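Long-range contacts in type IV secretion system protein VirB11 (Brucella suis, PDB 2GZA), which hydrolyses ATP as the hexameric ATPase of a type IV secretion system that could be required to establish the bacterial replication niche in the host: residues T189-K193 with P212-L216; I178-T184 with S280-A286; Q203-I208 with M251-L257. All coordinates share one frame; numbering follows the deposited sequence.

Contact 1 (T189-K193 with P212-L216); sequences TTLMK and PELFL. With SO4 (sulfate ion), chain F.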
ATOM      1  N   THR C 189      35.828  -4.683  14.638  1.00 37.90           N
ATOM      2  CA  THR C 189      36.833  -3.987  13.840  1.00 37.62           C
ATOM      3  C   THR C 189      38.175  -4.716  13.833  1.00 37.58           C
ATOM      4  O   THR C 189      38.815  -4.823  12.789  1.00 37.84           O
ATOM      5  CB  THR C 189      37.019  -2.548  14.354  1.00 37.67           C
ATOM      6  OG1 THR C 189      35.753  -1.875  14.339  1.00 37.70           O
ATOM      7  CG2 THR C 189      38.015  -1.781  13.497  1.00 37.23           C
ATOM      8  N   THR C 190      38.586  -5.223  14.991  1.00 37.31           N
ATOM      9  CA  THR C 190      39.842  -5.950  15.094  1.00 37.01           C
ATOM     10  C   THR C 190      39.808  -7.233  14.268  1.00 36.83           C
ATOM     11  O   THR C 190      40.752  -7.519  13.537  1.00 36.76           O
ATOM     12  CB  THR C 190      40.217  -6.250  16.564  1.00 37.13           C
ATOM     13  OG1 THR C 190      40.056  -5.066  17.351  1.00 37.51           O
ATOM     14  CG2 THR C 190      41.657  -6.722  16.668  1.00 36.60           C
ATOM     15  N   LEU C 191      38.720  -7.990  14.373  1.00 36.73           N
ATOM     16  CA  LEU C 191      38.559  -9.195  13.560  1.00 36.66           C
ATOM     17  C   LEU C 191      38.520  -8.845  12.067  1.00 36.91           C
ATOM     18  O   LEU C 191      39.136  -9.519  11.236  1.00 36.84           O
ATOM     19  CB  LEU C 191      37.309  -9.972  13.967  1.00 36.47           C
ATOM     20  CG  LEU C 191      36.994 -11.244  13.174  1.00 36.43           C
ATOM     21  CD1 LEU C 191      38.152 -12.244  13.231  1.00 36.34           C
ATOM     22  CD2 LEU C 191      35.708 -11.876  13.679  1.00 35.91           C
ATOM     23  N   MET C 192      37.802  -7.781  11.738  1.00 37.14           N
ATOM     24  CA  MET C 192      37.715  -7.305  10.362  1.00 37.66           C
ATOM     25  C   MET C 192      39.119  -7.021   9.824  1.00 37.53           C
ATOM     26  O   MET C 192      39.448  -7.408   8.697  1.00 37.41           O
ATOM     27  CB  MET C 192      36.787  -6.083  10.278  1.00 37.58           C
ATOM     28  CG  MET C 192      36.567  -5.505   8.894  1.00 38.60           C
ATOM     29  SD  MET C 192      35.051  -4.502   8.722  1.00 41.41           S
ATOM     30  CE  MET C 192      35.055  -3.559  10.252  1.00 39.77           C
ATOM     31  N   LYS C 193      39.949  -6.381  10.645  1.00 37.47           N
ATOM     32  CA  LYS C 193      41.345  -6.112  10.282  1.00 37.44           C
ATOM     33  C   LYS C 193      42.175  -7.390  10.153  1.00 37.21           C
ATOM     34  O   LYS C 193      43.039  -7.480   9.280  1.00 37.25           O
ATOM     35  CB  LYS C 193      42.004  -5.154  11.277  1.00 37.57           C
ATOM     36  CG  LYS C 193      41.524  -3.720  11.159  1.00 38.65           C
ATOM     37  CD  LYS C 193      42.600  -2.721  11.564  1.00 40.36           C
ATOM     38  CE  LYS C 193      42.648  -2.512  13.067  1.00 41.87           C
ATOM     39  NZ  LYS C 193      43.416  -1.288  13.426  1.00 42.50           N
ATOM     40  N   PRO C 212      39.391   6.854  11.023  1.00 38.15           N
ATOM     41  CA  PRO C 212      40.526   6.116  10.473  1.00 38.44           C
ATOM     42  C   PRO C 212      40.918   4.960  11.387  1.00 38.71           C
ATOM     43  O   PRO C 212      41.440   5.183  12.485  1.00 38.74           O
ATOM     44  CB  PRO C 212      41.641   7.170  10.401  1.00 38.29           C
ATOM     45  CG  PRO C 212      40.961   8.491  10.633  1.00 38.09           C
ATOM     46  CD  PRO C 212      39.765   8.205  11.458  1.00 37.93           C
ATOM     47  N   GLU C 213      40.634   3.739  10.942  1.00 39.10           N
ATOM     48  CA  GLU C 213      40.917   2.537  11.727  1.00 39.49           C
ATOM     49  C   GLU C 213      41.428   1.393  10.870  1.00 39.39           C
ATOM     50  O   GLU C 213      42.242   0.593  11.318  1.00 39.63           O
ATOM     51  CB  GLU C 213      39.671   2.067  12.480  1.00 39.40           C
ATOM     52  CG  GLU C 213      39.354   2.835  13.750  1.00 39.91           C
ATOM     53  CD  GLU C 213      38.101   2.330  14.447  1.00 40.75           C
ATOM     54  OE1 GLU C 213      37.156   1.900  13.750  1.00 41.27           O
ATOM     55  OE2 GLU C 213      38.061   2.365  15.693  1.00 41.44           O
ATOM     56  N   LEU C 214      40.929   1.314   9.640  1.00 39.23           N
ATOM     57  CA  LEU C 214      41.262   0.217   8.742  1.00 39.03           C
ATOM     58  C   LEU C 214      42.517   0.515   7.921  1.00 39.31           C
ATOM     59  O   LEU C 214      42.466   0.609   6.692  1.00 39.55           O
ATOM     60  CB  LEU C 214      40.067  -0.122   7.836  1.00 38.83           C
ATOM     61  CG  LEU C 214      38.735  -0.553   8.491  1.00 37.81           C
ATOM     62  CD1 LEU C 214      37.598  -0.573   7.483  1.00 36.87           C
ATOM     63  CD2 LEU C 214      38.841  -1.899   9.178  1.00 36.36           C
ATOM     64  N   PHE C 215      43.640   0.668   8.616  1.00 39.39           N
ATOM     65  CA  PHE C 215      44.928   0.921   7.974  1.00 39.49           C
ATOM     66  C   PHE C 215      45.398  -0.307   7.205  1.00 39.45           C
ATOM     67  O   PHE C 215      45.093  -1.435   7.589  1.00 39.54           O
ATOM     68  CB  PHE C 215      45.969   1.338   9.010  1.00 39.50           C
ATOM     69  CG  PHE C 215      45.470   2.363   9.985  1.00 39.81           C
ATOM     70  CD1 PHE C 215      45.251   3.674   9.583  1.00 39.63           C
ATOM     71  CD2 PHE C 215      45.214   2.016  11.308  1.00 39.81           C
ATOM     72  CE1 PHE C 215      44.783   4.619  10.483  1.00 40.12           C
ATOM     73  CE2 PHE C 215      44.751   2.954  12.214  1.00 40.21           C
ATOM     74  CZ  PHE C 215      44.534   4.261  11.802  1.00 40.12           C
ATOM     75  N   LEU C 216      46.125  -0.081   6.112  1.00 39.28           N
ATOM     76  CA  LEU C 216      46.579  -1.169   5.246  1.00 39.11           C
ATOM     77  C   LEU C 216      48.079  -1.081   4.942  1.00 39.10           C
ATOM     78  O   LEU C 216      48.470  -0.698   3.834  1.00 39.29           O
ATOM     79  CB  LEU C 216      45.758  -1.202   3.949  1.00 38.93           C
ATOM     80  CG  LEU C 216      44.257  -1.491   4.080  1.00 38.88           C
ATOM     81  CD1 LEU C 216      43.452  -0.829   2.977  1.00 38.53           C
ATOM     82  CD2 LEU C 216      43.968  -2.985   4.131  1.00 38.54           C
TER
HETATM   83  S   SO4 F3001      33.612  -2.785  17.682  1.00 54.43           S
HETATM   84  O1  SO4 F3001      35.060  -2.923  17.776  1.00 53.80           O
HETATM   85  O2  SO4 F3001      33.003  -4.096  17.874  1.00 54.29           O
HETATM   86  O3  SO4 F3001      33.114  -1.871  18.709  1.00 54.55           O
HETATM   87  O4  SO4 F3001      33.242  -2.246  16.377  1.00 54.42           O

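Contact 2 (I178-T184 with S280-A286); sequences IVVAGET and SITSCHA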
ATOM      1  N   ILE C 178      31.732 -11.122   3.526  1.00 33.22           N
ATOM      2  CA  ILE C 178      31.768 -11.433   4.953  1.00 32.44           C
ATOM      3  C   ILE C 178      31.299 -10.251   5.783  1.00 32.17           C
ATOM      4  O   ILE C 178      31.803  -9.134   5.641  1.00 31.98           O
ATOM      5  CB  ILE C 178      33.184 -11.861   5.407  1.00 32.34           C
ATOM      6  CG1 ILE C 178      33.663 -13.060   4.591  1.00 32.01           C
ATOM      7  CG2 ILE C 178      33.199 -12.179   6.911  1.00 32.24           C
ATOM      8  CD1 ILE C 178      35.171 -13.242   4.576  1.00 32.25           C
ATOM      9  N   VAL C 179      30.323 -10.517   6.646  1.00 31.87           N
ATOM     10  CA  VAL C 179      29.844  -9.543   7.623  1.00 31.80           C
ATOM     11  C   VAL C 179      30.304  -9.948   9.025  1.00 31.79           C
ATOM     12  O   VAL C 179      29.963 -11.019   9.512  1.00 31.71           O
ATOM     13  CB  VAL C 179      28.286  -9.415   7.618  1.00 31.78           C
ATOM     14  CG1 VAL C 179      27.815  -8.441   8.706  1.00 31.38           C
ATOM     15  CG2 VAL C 179      27.773  -8.978   6.258  1.00 31.22           C
ATOM     16  N   VAL C 180      31.088  -9.093   9.662  1.00 31.96           N
ATOM     17  CA  VAL C 180      31.510  -9.326  11.041  1.00 32.31           C
ATOM     18  C   VAL C 180      30.464  -8.741  11.994  1.00 32.65           C
ATOM     19  O   VAL C 180      30.225  -7.537  12.004  1.00 32.60           O
ATOM     20  CB  VAL C 180      32.907  -8.734  11.312  1.00 32.19           C
ATOM     21  CG1 VAL C 180      33.301  -8.921  12.770  1.00 32.49           C
ATOM     22  CG2 VAL C 180      33.937  -9.380  10.391  1.00 32.04           C
ATOM     23  N   ALA C 181      29.821  -9.601  12.772  1.00 33.14           N
ATOM     24  CA  ALA C 181      28.754  -9.162  13.655  1.00 33.88           C
ATOM     25  C   ALA C 181      29.140  -9.263  15.119  1.00 34.47           C
ATOM     26  O   ALA C 181      30.038 -10.013  15.492  1.00 34.56           O
ATOM     27  CB  ALA C 181      27.479  -9.936  13.385  1.00 33.89           C
ATOM     28  N   GLY C 182      28.446  -8.500  15.952  1.00 35.15           N
ATOM     29  CA  GLY C 182      28.685  -8.526  17.388  1.00 36.12           C
ATOM     30  C   GLY C 182      28.079  -7.322  18.065  1.00 36.78           C
ATOM     31  O   GLY C 182      27.688  -6.371  17.400  1.00 36.71           O
ATOM     32  N   GLU C 183      27.987  -7.344  19.390  1.00 37.58           N
ATOM     33  CA  GLU C 183      27.560  -6.131  20.084  1.00 38.45           C
ATOM     34  C   GLU C 183      28.681  -5.102  20.055  1.00 38.67           C
ATOM     35  O   GLU C 183      29.818  -5.413  19.706  1.00 38.69           O
ATOM     36  CB  GLU C 183      27.068  -6.393  21.508  1.00 38.40           C
ATOM     37  CG  GLU C 183      28.147  -6.411  22.577  1.00 39.25           C
ATOM     38  CD  GLU C 183      27.589  -6.683  23.973  1.00 39.91           C
ATOM     39  OE1 GLU C 183      26.353  -6.659  24.149  1.00 39.91           O
ATOM     40  OE2 GLU C 183      28.397  -6.923  24.897  1.00 40.27           O
ATOM     41  N   THR C 184      28.360  -3.862  20.396  1.00 39.16           N
ATOM     42  CA  THR C 184      29.380  -2.819  20.406  1.00 39.49           C
ATOM     43  C   THR C 184      30.457  -3.115  21.441  1.00 39.56           C
ATOM     44  O   THR C 184      30.177  -3.523  22.576  1.00 39.65           O
ATOM     45  CB  THR C 184      28.812  -1.409  20.652  1.00 39.57           C
ATOM     46  OG1 THR C 184      27.615  -1.235  19.897  1.00 40.68           O
ATOM     47  CG2 THR C 184      29.819  -0.338  20.223  1.00 39.42           C
ATOM     48  N   SER C 280      34.002  -8.465  -0.372  1.00 35.36           N
ATOM     49  CA  SER C 280      33.744  -7.411   0.609  1.00 34.99           C
ATOM     50  C   SER C 280      33.724  -7.945   2.034  1.00 34.27           C
ATOM     51  O   SER C 280      33.249  -9.047   2.294  1.00 34.01           O
ATOM     52  CB  SER C 280      32.410  -6.725   0.328  1.00 35.20           C
ATOM     53  OG  SER C 280      32.476  -5.918  -0.836  1.00 36.67           O
ATOM     54  N   ILE C 281      34.258  -7.146   2.947  1.00 33.65           N
ATOM     55  CA  ILE C 281      34.191  -7.417   4.371  1.00 32.73           C
ATOM     56  C   ILE C 281      33.626  -6.159   4.997  1.00 32.27           C
ATOM     57  O   ILE C 281      34.066  -5.052   4.682  1.00 32.28           O
ATOM     58  CB  ILE C 281      35.582  -7.766   4.964  1.00 32.73           C
ATOM     59  CG1 ILE C 281      36.212  -8.942   4.217  1.00 32.55           C
ATOM     60  CG2 ILE C 281      35.484  -8.086   6.461  1.00 32.75           C
ATOM     61  CD1 ILE C 281      37.722  -9.035   4.380  1.00 32.84           C
ATOM     62  N   THR C 282      32.628  -6.332   5.856  1.00 31.84           N
ATOM     63  CA  THR C 282      32.024  -5.222   6.589  1.00 31.42           C
ATOM     64  C   THR C 282      31.633  -5.670   7.995  1.00 31.40           C
ATOM     65  O   THR C 282      31.844  -6.826   8.363  1.00 31.35           O
ATOM     66  CB  THR C 282      30.811  -4.632   5.824  1.00 31.40           C
ATOM     67  OG1 THR C 282      30.327  -3.470   6.503  1.00 31.53           O
ATOM     68  CG2 THR C 282      29.683  -5.646   5.689  1.00 31.04           C
ATOM     69  N   SER C 283      31.076  -4.763   8.786  1.00 31.38           N
ATOM     70  CA  SER C 283      30.599  -5.124  10.113  1.00 31.47           C
ATOM     71  C   SER C 283      29.191  -4.598  10.377  1.00 31.84           C
ATOM     72  O   SER C 283      28.682  -3.744   9.646  1.00 31.79           O
ATOM     73  CB  SER C 283      31.549  -4.615  11.185  1.00 31.13           C
ATOM     74  OG  SER C 283      31.391  -3.223  11.356  1.00 31.22           O
ATOM     75  N   CYS C 284      28.577  -5.102  11.446  1.00 32.18           N
ATOM     76  CA  CYS C 284      27.235  -4.715  11.822  1.00 32.46           C
ATOM     77  C   CYS C 284      27.012  -5.061  13.291  1.00 32.72           C
ATOM     78  O   CYS C 284      27.289  -6.178  13.711  1.00 32.82           O
ATOM     79  CB  CYS C 284      26.233  -5.455  10.925  1.00 32.62           C
ATOM     80  SG  CYS C 284      24.485  -5.108  11.208  1.00 33.15           S
ATOM     81  N   HIS C 285      26.535  -4.098  14.076  1.00 33.01           N
ATOM     82  CA  HIS C 285      26.093  -4.367  15.449  1.00 33.45           C
ATOM     83  C   HIS C 285      24.878  -5.274  15.420  1.00 33.51           C
ATOM     84  O   HIS C 285      23.851  -4.902  14.857  1.00 33.53           O
ATOM     85  CB  HIS C 285      25.717  -3.076  16.183  1.00 33.55           C
ATOM     86  CG  HIS C 285      26.817  -2.070  16.246  1.00 34.31           C
ATOM     87  ND1 HIS C 285      27.790  -2.092  17.220  1.00 35.56           N
ATOM     88  CD2 HIS C 285      27.097  -1.013  15.452  1.00 35.33           C
ATOM     89  CE1 HIS C 285      28.628  -1.093  17.018  1.00 35.51           C
ATOM     90  NE2 HIS C 285      28.228  -0.422  15.955  1.00 35.31           N
ATOM     91  N   ALA C 286      25.005  -6.458  16.015  1.00 33.63           N
ATOM     92  CA  ALA C 286      23.900  -7.413  16.114  1.00 33.82           C
ATOM     93  C   ALA C 286      24.151  -8.408  17.236  1.00 34.04           C
ATOM     94  O   ALA C 286      25.298  -8.688  17.577  1.00 34.22           O
ATOM     95  CB  ALA C 286      23.680  -8.130  14.792  1.00 33.54           C
TER

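Contact 3 (Q203-I208 with M251-L257); sequences QRLITI and MKPTRIL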
ATOM      1  N   GLN C 203      46.124  -6.869  -4.484  1.00 37.66           N
ATOM      2  CA  GLN C 203      44.769  -6.472  -4.843  1.00 37.13           C
ATOM      3  C   GLN C 203      44.493  -5.030  -4.446  1.00 36.70           C
ATOM      4  O   GLN C 203      45.000  -4.545  -3.436  1.00 36.90           O
ATOM      5  CB  GLN C 203      43.749  -7.409  -4.205  1.00 37.32           C
ATOM      6  CG  GLN C 203      43.710  -8.799  -4.833  1.00 37.48           C
ATOM      7  CD  GLN C 203      42.589  -9.674  -4.293  1.00 37.58           C
ATOM      8  OE1 GLN C 203      41.720  -9.217  -3.556  1.00 38.20           O
ATOM      9  NE2 GLN C 203      42.611 -10.942  -4.659  1.00 38.19           N
ATOM     10  N   ARG C 204      43.696  -4.342  -5.249  1.00 36.09           N
ATOM     11  CA  ARG C 204      43.377  -2.951  -4.987  1.00 35.54           C
ATOM     12  C   ARG C 204      42.219  -2.847  -3.991  1.00 35.27           C
ATOM     13  O   ARG C 204      41.152  -3.409  -4.229  1.00 35.28           O
ATOM     14  CB  ARG C 204      43.054  -2.226  -6.297  1.00 35.50           C
ATOM     15  CG  ARG C 204      42.646  -0.777  -6.111  1.00 35.16           C
ATOM     16  CD  ARG C 204      42.662  -0.024  -7.412  1.00 34.72           C
ATOM     17  NE  ARG C 204      42.900   1.398  -7.180  1.00 35.76           N
ATOM     18  CZ  ARG C 204      42.036   2.361  -7.464  1.00 35.44           C
ATOM     19  NH1 ARG C 204      40.866   2.074  -8.018  1.00 35.85           N
ATOM     20  NH2 ARG C 204      42.351   3.615  -7.216  1.00 34.78           N
ATOM     21  N   LEU C 205      42.434  -2.127  -2.889  1.00 34.88           N
ATOM     22  CA  LEU C 205      41.424  -2.006  -1.828  1.00 34.60           C
ATOM     23  C   LEU C 205      40.987  -0.570  -1.597  1.00 34.36           C
ATOM     24  O   LEU C 205      41.785   0.360  -1.666  1.00 34.36           O
ATOM     25  CB  LEU C 205      41.914  -2.613  -0.506  1.00 34.59           C
ATOM     26  CG  LEU C 205      42.527  -4.015  -0.514  1.00 34.69           C
ATOM     27  CD1 LEU C 205      42.904  -4.446   0.895  1.00 34.43           C
ATOM     28  CD2 LEU C 205      41.591  -5.020  -1.132  1.00 34.65           C
ATOM     29  N   ILE C 206      39.702  -0.403  -1.327  1.00 34.12           N
ATOM     30  CA  ILE C 206      39.153   0.890  -0.971  1.00 33.91           C
ATOM     31  C   ILE C 206      38.356   0.757   0.331  1.00 33.90           C
ATOM     32  O   ILE C 206      37.431  -0.043   0.413  1.00 33.72           O
ATOM     33  CB  ILE C 206      38.295   1.472  -2.124  1.00 33.81           C
ATOM     34  CG1 ILE C 206      39.144   1.590  -3.406  1.00 33.67           C
ATOM     35  CG2 ILE C 206      37.695   2.816  -1.714  1.00 33.67           C
ATOM     36  CD1 ILE C 206      38.469   2.257  -4.592  1.00 33.41           C
ATOM     37  N   THR C 207      38.749   1.520   1.350  1.00 33.88           N
ATOM     38  CA  THR C 207      38.052   1.519   2.628  1.00 33.92           C
ATOM     39  C   THR C 207      37.115   2.700   2.685  1.00 34.18           C
ATOM     40  O   THR C 207      37.432   3.763   2.162  1.00 34.20           O
ATOM     41  CB  THR C 207      39.012   1.575   3.844  1.00 33.82           C
ATOM     42  OG1 THR C 207      39.822   2.753   3.774  1.00 33.43           O
ATOM     43  CG2 THR C 207      39.892   0.350   3.888  1.00 33.61           C
ATOM     44  N   ILE C 208      35.959   2.497   3.312  1.00 34.54           N
ATOM     45  CA  ILE C 208      34.988   3.562   3.538  1.00 34.89           C
ATOM     46  C   ILE C 208      34.698   3.638   5.026  1.00 35.34           C
ATOM     47  O   ILE C 208      34.120   2.717   5.604  1.00 35.27           O
ATOM     48  CB  ILE C 208      33.664   3.331   2.766  1.00 34.67           C
ATOM     49  CG1 ILE C 208      33.919   3.265   1.258  1.00 34.72           C
ATOM     50  CG2 ILE C 208      32.675   4.452   3.073  1.00 34.92           C
ATOM     51  CD1 ILE C 208      32.839   2.586   0.468  1.00 33.91           C
ATOM     52  N   MET C 251      35.947   3.616  -9.422  1.00 37.55           N
ATOM     53  CA  MET C 251      37.382   3.453  -9.157  1.00 37.97           C
ATOM     54  C   MET C 251      37.583   2.019  -9.585  1.00 38.15           C
ATOM     55  O   MET C 251      36.723   1.482 -10.132  1.00 38.54           O
ATOM     56  CB  MET C 251      37.704   3.745  -7.701  1.00 38.03           C
ATOM     57  CG  MET C 251      37.465   5.211  -7.375  1.00 38.14           C
ATOM     58  SD  MET C 251      37.106   5.555  -5.649  1.00 40.53           S
ATOM     59  CE  MET C 251      36.025   6.932  -5.859  1.00 38.32           C
ATOM     60  N   LYS C 252      38.658   1.330  -9.439  1.00 38.05           N
ATOM     61  CA  LYS C 252      38.599  -0.007 -10.023  1.00 37.93           C
ATOM     62  C   LYS C 252      39.046  -0.930  -8.928  1.00 37.72           C
ATOM     63  O   LYS C 252      40.109  -1.521  -9.035  1.00 37.75           O
ATOM     64  CB  LYS C 252      39.491  -0.077 -11.278  1.00 38.15           C
ATOM     65  CG  LYS C 252      39.631  -1.448 -11.948  1.00 39.15           C
ATOM     66  CD  LYS C 252      38.704  -1.645 -13.145  1.00 39.73           C
ATOM     67  CE  LYS C 252      38.996  -2.983 -13.809  1.00 40.69           C
ATOM     68  NZ  LYS C 252      38.400  -3.103 -15.167  1.00 41.81           N
ATOM     69  N   PRO C 253      38.250  -1.033  -7.844  1.00 37.60           N
ATOM     70  CA  PRO C 253      38.778  -1.762  -6.712  1.00 37.31           C
ATOM     71  C   PRO C 253      38.638  -3.255  -6.942  1.00 37.04           C
ATOM     72  O   PRO C 253      37.815  -3.679  -7.746  1.00 36.79           O
ATOM     73  CB  PRO C 253      37.891  -1.301  -5.553  1.00 37.58           C
ATOM     74  CG  PRO C 253      36.583  -0.978  -6.181  1.00 37.35           C
ATOM     75  CD  PRO C 253      36.874  -0.556  -7.601  1.00 37.69           C
ATOM     76  N   THR C 254      39.464  -4.035  -6.263  1.00 36.83           N
ATOM     77  CA  THR C 254      39.276  -5.465  -6.228  1.00 36.46           C
ATOM     78  C   THR C 254      38.228  -5.761  -5.150  1.00 36.32           C
ATOM     79  O   THR C 254      37.274  -6.493  -5.407  1.00 36.37           O
ATOM     80  CB  THR C 254      40.587  -6.219  -5.964  1.00 36.57           C
ATOM     81  OG1 THR C 254      41.661  -5.592  -6.676  1.00 36.21           O
ATOM     82  CG2 THR C 254      40.461  -7.658  -6.413  1.00 36.58           C
ATOM     83  N   ARG C 255      38.398  -5.192  -3.958  1.00 35.76           N
ATOM     84  CA  ARG C 255      37.344  -5.246  -2.941  1.00 35.75           C
ATOM     85  C   ARG C 255      37.076  -3.906  -2.270  1.00 35.46           C
ATOM     86  O   ARG C 255      37.955  -3.033  -2.206  1.00 35.49           O
ATOM     87  CB  ARG C 255      37.554  -6.346  -1.890  1.00 36.11           C
ATOM     88  CG  ARG C 255      38.976  -6.826  -1.682  1.00 37.06           C
ATOM     89  CD  ARG C 255      39.136  -8.267  -2.165  1.00 38.43           C
ATOM     90  NE  ARG C 255      38.499  -9.194  -1.234  1.00 39.72           N
ATOM     91  CZ  ARG C 255      38.805 -10.480  -1.105  1.00 40.02           C
ATOM     92  NH1 ARG C 255      39.753 -11.029  -1.846  1.00 40.17           N
ATOM     93  NH2 ARG C 255      38.156 -11.217  -0.221  1.00 40.75           N
ATOM     94  N   ILE C 256      35.844  -3.761  -1.789  1.00 35.01           N
ATOM     95  CA  ILE C 256      35.407  -2.579  -1.064  1.00 34.51           C
ATOM     96  C   ILE C 256      35.224  -2.948   0.394  1.00 34.39           C
ATOM     97  O   ILE C 256      34.559  -3.934   0.712  1.00 34.58           O
ATOM     98  CB  ILE C 256      34.098  -2.027  -1.662  1.00 34.50           C
ATOM     99  CG1 ILE C 256      34.328  -1.619  -3.119  1.00 34.09           C
ATOM    100  CG2 ILE C 256      33.607  -0.834  -0.870  1.00 34.18           C
ATOM    101  CD1 ILE C 256      33.119  -1.746  -4.022  1.00 33.33           C
ATOM    102  N   LEU C 257      35.840  -2.164   1.270  1.00 34.31           N
ATOM    103  CA  LEU C 257      35.838  -2.446   2.693  1.00 34.13           C
ATOM    104  C   LEU C 257      35.144  -1.314   3.424  1.00 34.30           C
ATOM    105  O   LEU C 257      35.768  -0.329   3.813  1.00 34.36           O
ATOM    106  CB  LEU C 257      37.262  -2.675   3.192  1.00 33.94           C
ATOM    107  CG  LEU C 257      38.054  -3.721   2.399  1.00 34.10           C
ATOM    108  CD1 LEU C 257      39.549  -3.629   2.713  1.00 34.00           C
ATOM    109  CD2 LEU C 257      37.520  -5.132   2.643  1.00 33.91           C
TER

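Contact 1 (T189-K193 with P212-L216)
Lys-193 and Leu-214 bring the two backbones nearest each other, their CA atoms 6.5 Å apart, where helix 188-196 faces an irregular loop. Leu-214 is the centre of an inverse gamma turn in that loop, closed by a weak bond from Phe-215 N to Glu-213 O. The same carbonyl oxygen faces the helix and accepts a hydrogen bond from Lys-193 NZ at 3.1 Å. Its C=O...N angle of 155°, with the donor tilted 17° from the carbonyl plane, shows that the ammonium meets the oxygen nearly head-on. A bend in the lysine chain at chi3 (-83°) turns the amine toward the turn, while higher up the chain CG rests against Leu-214 CD2 at 3.8 Å. That same methyl also meets Met-192 CE, at 4.3 Å. Thr-189 crosses Glu-213 at about a right angle: its methyl CG2 lies 3.8 Å from OE1, whereas OE2 is held by the backbone N of Ser-123 of the second subunit. Thr-189 OG1, of the predicted ATP-binding P-loop, comes 3.3 Å from sulfate O4, a weak contact at best; Lys-188 NZ and Gly-185 N bind this ion, probably from the crystallisation liquor. The contact thus joins the Walker A helix to the loop between strands 205-209 and 222-226; Leu-214 also touches Thr-207 of the former strand, and Leu-191 packs on strand 324-331.

Contact 2 (I178-T184 with S280-A286)
Val-179 and Thr-282 stand side by side on one face of a parallel strand pair, pointing the same way, with their CG2 methyls 3.9 Å apart. The valine's other branch, CG1, lies anti to its backbone N (chi1 177°) and reaches forward to Cys-284 CB at 4.0 Å; Ala-181 follows on this face, its CB 4.4 Å from that of Ala-286. The opposite face carries Ile-178 next to Ile-281 and Val-180 next to Ser-283, and there Val-180 CG2 approaches Ile-281 CG2 at 4.4 Å. This in-register alternation is set by backbone pairing: the short axes of strands 178-182 and 281-285 are inclined at 26°, and Val-180 N donates almost linearly (177°) to Thr-282 O at 2.7 Å. Pairing slackens toward the P-loop, where the bond from Gly-182 N to Cys-284 O is weak, although Ala-286 N still reaches Gly-182 O at 3.0 Å. At the end of strand 281-285, Thr-184, just past the other strand, crosses His-285 obliquely; this histidine probably belongs to the His box of secretion ATPases. The hydroxyls of Thr-282 and Ser-283 bond to Leu-258 O and Ala-259 O, tying strand 281-285 to strand 255-258 and the residue after it. Chemically, apolar branches and backbone bonds together hold the strand that leads into the predicted ATP-binding loop.

Contact 3 (Q203-I208 with M251-L257)
Parallel beta pairing of Leu-205, Ile-206 and Thr-207 with Arg-255, Ile-256 and Leu-257 makes this a buried sheet contact near the centre of the chain, extended at its start by a polar join between the loops that lead into the strands. The short axes of the strand segments are inclined at 22°, and their hydrogen bonds alternate from one strand to the other: Ile-206 N to Arg-255 O, Leu-257 N to Ile-206 O at 2.8 Å, and Ile-208 N to Leu-257 O.

At the entry to the strands, Arg-204 O is gripped twice, by Thr-254 N at 2.7 Å and more loosely by Arg-255 N at 3.3 Å. The hydroxyl oxygen of Thr-254 accepts from Arg-204 N at 2.8 Å, which links the two segments just before the strands begin. The Arg-255 chain, bent at chi2 and chi3, brings the guanidinium edge to the amide oxygen of Gln-203. Arg-255 NH1 donates to Gln-203 OE1 at 3.2 Å, in the carbonyl plane and on a lone pair, and the two flat groups are only 28° from coplanar. Two further acceptors, Val-172 O for NH2 and Gly-279 O for NE, hold the guanidinium's rotation.

Apolar groups fill in between. Ile-206 CD1 touches Met-251 CB at 3.5 Å and, from a direction roughly at right angles, Pro-253 CB at 3.7 Å; on the other face Leu-205 CD1 meets Leu-257 CD1 at 3.9 Å.

Strand 205-209 runs between 255-258 and 222-226, parallel to both. Helix 241-248 packs against Ile-206 and Ile-208, while Leu-205 and Thr-207, on the opposite face, reach toward Leu-216 in the loop before strand 222-226.

Along the chain the segments run 178-184, 189-193, 203-208, 212-216, 251-257 and 280-286, so contact 2 spans the other two, while contacts 1 and 3 interleave. Their centres lie about 12 Å (contacts 1 and 2), 14 Å (1 and 3) and 18 Å (2 and 3) apart. Strands 255-258 and 281-285 are neighbours, Ser-280 OG approaching Ile-256 O at 3.3 Å, and helix 188-196 and loop 212-216 lie over one side of these strands. There Met-192 packs on Ile-281 and Leu-216 on Leu-205. Contacts 1 and 2 hold residues of the predicted nucleotide site and touch the second subunit; contact 3 meets the third through Lys-252 and probably joins the site only indirectly.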